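Local coordinates for protein D-hydantoinase (Ralstonia pickettii, PDB 1NFG) that is a two-zinc D-hydantoinase that probably hydrolyses the cyclic amide bond of D-hydantoin derivatives stereospecifically, in a TIM-barrel active site, at residues Met179-Asn184 and Val284-Ala289. Numbering follows the deposited sequence.
With ZN (zinc ion), chain F.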
ATOM      1  N   MET A 179     -11.821 -23.288   1.753  1.00 21.77           N
ATOM      2  CA  MET A 179     -10.670 -23.043   2.603  1.00 21.59           C
ATOM      3  C   MET A 179      -9.450 -23.398   1.764  1.00 23.67           C
ATOM      4  O   MET A 179      -9.520 -24.294   0.919  1.00 25.29           O
ATOM      5  CB  MET A 179     -10.722 -23.944   3.828  1.00 21.22           C
ATOM      6  CG  MET A 179     -11.987 -23.791   4.641  1.00 22.34           C
ATOM      7  SD  MET A 179     -11.962 -24.889   6.055  1.00 21.09           S
ATOM      8  CE  MET A 179     -12.889 -26.178   5.401  1.00 26.95           C
ATOM      9  N   VAL A 180      -8.332 -22.715   1.984  1.00 22.58           N
ATOM     10  CA  VAL A 180      -7.155 -23.010   1.187  1.00 22.17           C
ATOM     11  C   VAL A 180      -5.814 -22.854   1.887  1.00 22.29           C
ATOM     12  O   VAL A 180      -5.597 -21.915   2.648  1.00 22.08           O
ATOM     13  CB  VAL A 180      -7.137 -22.149  -0.108  1.00 21.41           C
ATOM     14  CG1 VAL A 180      -7.301 -20.698   0.232  1.00 23.46           C
ATOM     15  CG2 VAL A 180      -5.837 -22.348  -0.850  1.00 22.38           C
ATOM     16  N   HIS A 181      -4.930 -23.813   1.624  1.00 22.29           N
ATOM     17  CA  HIS A 181      -3.567 -23.811   2.139  1.00 21.69           C
ATOM     18  C   HIS A 181      -2.841 -23.033   1.040  1.00 22.75           C
ATOM     19  O   HIS A 181      -2.641 -23.550  -0.058  1.00 23.89           O
ATOM     20  CB  HIS A 181      -3.049 -25.243   2.214  1.00 21.41           C
ATOM     21  CG  HIS A 181      -1.591 -25.349   2.521  1.00 20.34           C
ATOM     22  ND1 HIS A 181      -1.119 -25.818   3.726  1.00 21.76           N
ATOM     23  CD2 HIS A 181      -0.498 -25.066   1.774  1.00 21.85           C
ATOM     24  CE1 HIS A 181       0.202 -25.825   3.708  1.00 20.94           C
ATOM     25  NE2 HIS A 181       0.605 -25.373   2.534  1.00 20.50           N
ATOM     26  N   ALA A 182      -2.461 -21.790   1.324  1.00 22.91           N
ATOM     27  CA  ALA A 182      -1.828 -20.956   0.309  1.00 21.46           C
ATOM     28  C   ALA A 182      -0.309 -20.827   0.309  1.00 20.72           C
ATOM     29  O   ALA A 182       0.275 -20.027   1.035  1.00 20.18           O
ATOM     30  CB  ALA A 182      -2.464 -19.562   0.325  1.00 20.05           C
ATOM     31  N   GLU A 183       0.320 -21.627  -0.534  1.00 20.89           N
ATOM     32  CA  GLU A 183       1.762 -21.596  -0.719  1.00 20.40           C
ATOM     33  C   GLU A 183       1.959 -21.953  -2.173  1.00 20.58           C
ATOM     34  O   GLU A 183       1.191 -22.745  -2.719  1.00 19.90           O
ATOM     35  CB  GLU A 183       2.460 -22.643   0.129  1.00 17.90           C
ATOM     36  CG  GLU A 183       2.888 -22.180   1.481  1.00 17.61           C
ATOM     37  CD  GLU A 183       3.635 -23.268   2.194  1.00 17.54           C
ATOM     38  OE1 GLU A 183       3.108 -24.394   2.200  1.00 22.03           O
ATOM     39  OE2 GLU A 183       4.731 -23.018   2.737  1.00 16.47           O
ATOM     40  N   ASN A 184       2.955 -21.354  -2.814  1.00 20.44           N
ATOM     41  CA  ASN A 184       3.218 -21.689  -4.199  1.00 18.94           C
ATOM     42  C   ASN A 184       4.123 -22.912  -4.151  1.00 20.04           C
ATOM     43  O   ASN A 184       5.336 -22.806  -3.912  1.00 18.94           O
ATOM     44  CB  ASN A 184       3.899 -20.543  -4.931  1.00 16.96           C
ATOM     45  CG  ASN A 184       4.147 -20.868  -6.386  1.00 16.89           C
ATOM     46  OD1 ASN A 184       4.904 -21.793  -6.700  1.00 16.67           O
ATOM     47  ND2 ASN A 184       3.502 -20.122  -7.287  1.00 11.37           N
ATOM     48  N   VAL A 284       9.200 -28.531  12.416  1.00 24.04           N
ATOM     49  CA  VAL A 284       9.012 -28.581  10.984  1.00 23.52           C
ATOM     50  C   VAL A 284       7.525 -28.697  10.669  1.00 24.98           C
ATOM     51  O   VAL A 284       6.970 -29.800  10.582  1.00 25.58           O
ATOM     52  CB  VAL A 284       9.768 -29.766  10.348  1.00 22.74           C
ATOM     53  CG1 VAL A 284       9.416 -29.875   8.871  1.00 19.39           C
ATOM     54  CG2 VAL A 284      11.268 -29.573  10.514  1.00 20.81           C
ATOM     55  N   PHE A 285       6.878 -27.544  10.531  1.00 24.75           N
ATOM     56  CA  PHE A 285       5.467 -27.494  10.174  1.00 24.25           C
ATOM     57  C   PHE A 285       5.343 -26.497   9.034  1.00 23.60           C
ATOM     58  O   PHE A 285       6.277 -25.740   8.764  1.00 22.56           O
ATOM     59  CB  PHE A 285       4.596 -27.095  11.369  1.00 24.12           C
ATOM     60  CG  PHE A 285       5.150 -25.970  12.184  1.00 25.07           C
ATOM     61  CD1 PHE A 285       5.125 -24.667  11.707  1.00 24.70           C
ATOM     62  CD2 PHE A 285       5.693 -26.218  13.440  1.00 24.12           C
ATOM     63  CE1 PHE A 285       5.632 -23.630  12.471  1.00 26.04           C
ATOM     64  CE2 PHE A 285       6.201 -25.188  14.212  1.00 23.80           C
ATOM     65  CZ  PHE A 285       6.172 -23.890  13.729  1.00 24.69           C
ATOM     66  N   THR A 286       4.195 -26.502   8.367  1.00 22.40           N
ATOM     67  CA  THR A 286       3.987 -25.636   7.221  1.00 21.77           C
ATOM     68  C   THR A 286       2.713 -24.798   7.288  1.00 21.31           C
ATOM     69  O   THR A 286       1.662 -25.295   7.684  1.00 21.61           O
ATOM     70  CB  THR A 286       3.958 -26.493   5.939  1.00 23.41           C
ATOM     71  OG1 THR A 286       5.220 -27.156   5.788  1.00 25.51           O
ATOM     72  CG2 THR A 286       3.671 -25.641   4.712  1.00 22.66           C
ATOM     73  N   PRO A 287       2.796 -23.510   6.899  1.00 20.86           N
ATOM     74  CA  PRO A 287       4.015 -22.848   6.425  1.00 19.45           C
ATOM     75  C   PRO A 287       5.071 -22.811   7.522  1.00 20.43           C
ATOM     76  O   PRO A 287       4.776 -23.085   8.686  1.00 22.39           O
ATOM     77  CB  PRO A 287       3.516 -21.468   6.027  1.00 18.80           C
ATOM     78  CG  PRO A 287       2.162 -21.769   5.479  1.00 18.29           C
ATOM     79  CD  PRO A 287       1.609 -22.714   6.532  1.00 21.55           C
ATOM     80  N   PRO A 288       6.317 -22.465   7.170  1.00 20.60           N
ATOM     81  CA  PRO A 288       7.410 -22.412   8.147  1.00 20.04           C
ATOM     82  C   PRO A 288       7.239 -21.368   9.240  1.00 20.40           C
ATOM     83  O   PRO A 288       6.561 -20.358   9.051  1.00 19.56           O
ATOM     84  CB  PRO A 288       8.639 -22.100   7.285  1.00 19.64           C
ATOM     85  CG  PRO A 288       8.233 -22.483   5.908  1.00 19.14           C
ATOM     86  CD  PRO A 288       6.798 -22.060   5.840  1.00 19.59           C
ATOM     87  N   ALA A 289       7.875 -21.619  10.382  1.00 20.74           N
ATOM     88  CA  ALA A 289       7.849 -20.682  11.493  1.00 20.49           C
ATOM     89  C   ALA A 289       8.510 -19.410  10.966  1.00 20.64           C
ATOM     90  O   ALA A 289       9.522 -19.475  10.263  1.00 20.00           O
ATOM     91  CB  ALA A 289       8.642 -21.235  12.655  1.00 19.41           C
TER
HETATM   92 ZN    ZN F 502      -1.851 -26.625   5.849  1.00 22.74          ZN
HETATM   93  O   HOH W   1      -0.399 -27.471   7.244  1.00 23.98           O
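His181 and Thr286 meet at the zinc centre of the amidohydrolase TIM barrel, His181 just past the barrel strand 178-180 and Thr286 in the loop that leads to helix 292-303. Followed outward, the histidine starts with its CB 4.1 Å from the zinc ion. CG lies anti to the backbone N (chi1 171°), which carries the ring out to the metal, and ND1 binds the zinc at 2.4 Å. Imidazole suits the place because its second nitrogen remains available as a donor while the first holds the metal; His237 is a further ligand of this zinc, and carboxylated Lys148 bridges it to the second ion. At CE1, between the two nitrogens, the ring turns its edge to Thr286, whose CG2 lies near the ring plane 3.6 Å from CE1. At the far end NE2 donates a hydrogen bond to Glu183 OE1, an oxygen whose exact place is less sure. A His-carboxylate pair of this kind would fix the rotation of the ring and probably make the imidazole a stronger electron donor to the zinc. Arg210 forms a salt bridge with the same carboxylate, which can offset its buried charge. Beyond CG the glutamate chain is extended and crosses Pro287 obliquely, CD coming 3.9 Å from the proline CG.

Threonine divides its two branches: the methyl lies at the edge of the histidine ring, whereas OG1 hydrogen-bonds to Asn335, which, like Thr286, probably binds substrate. A cis peptide precedes Pro287, and the rigid Pro287-Pro288 pair offers the carboxylate carbon contacts. On the metal side, a water 2.2 Å from the zinc donates a hydrogen bond to the carbonyl O of Thr286 at 3.0 Å.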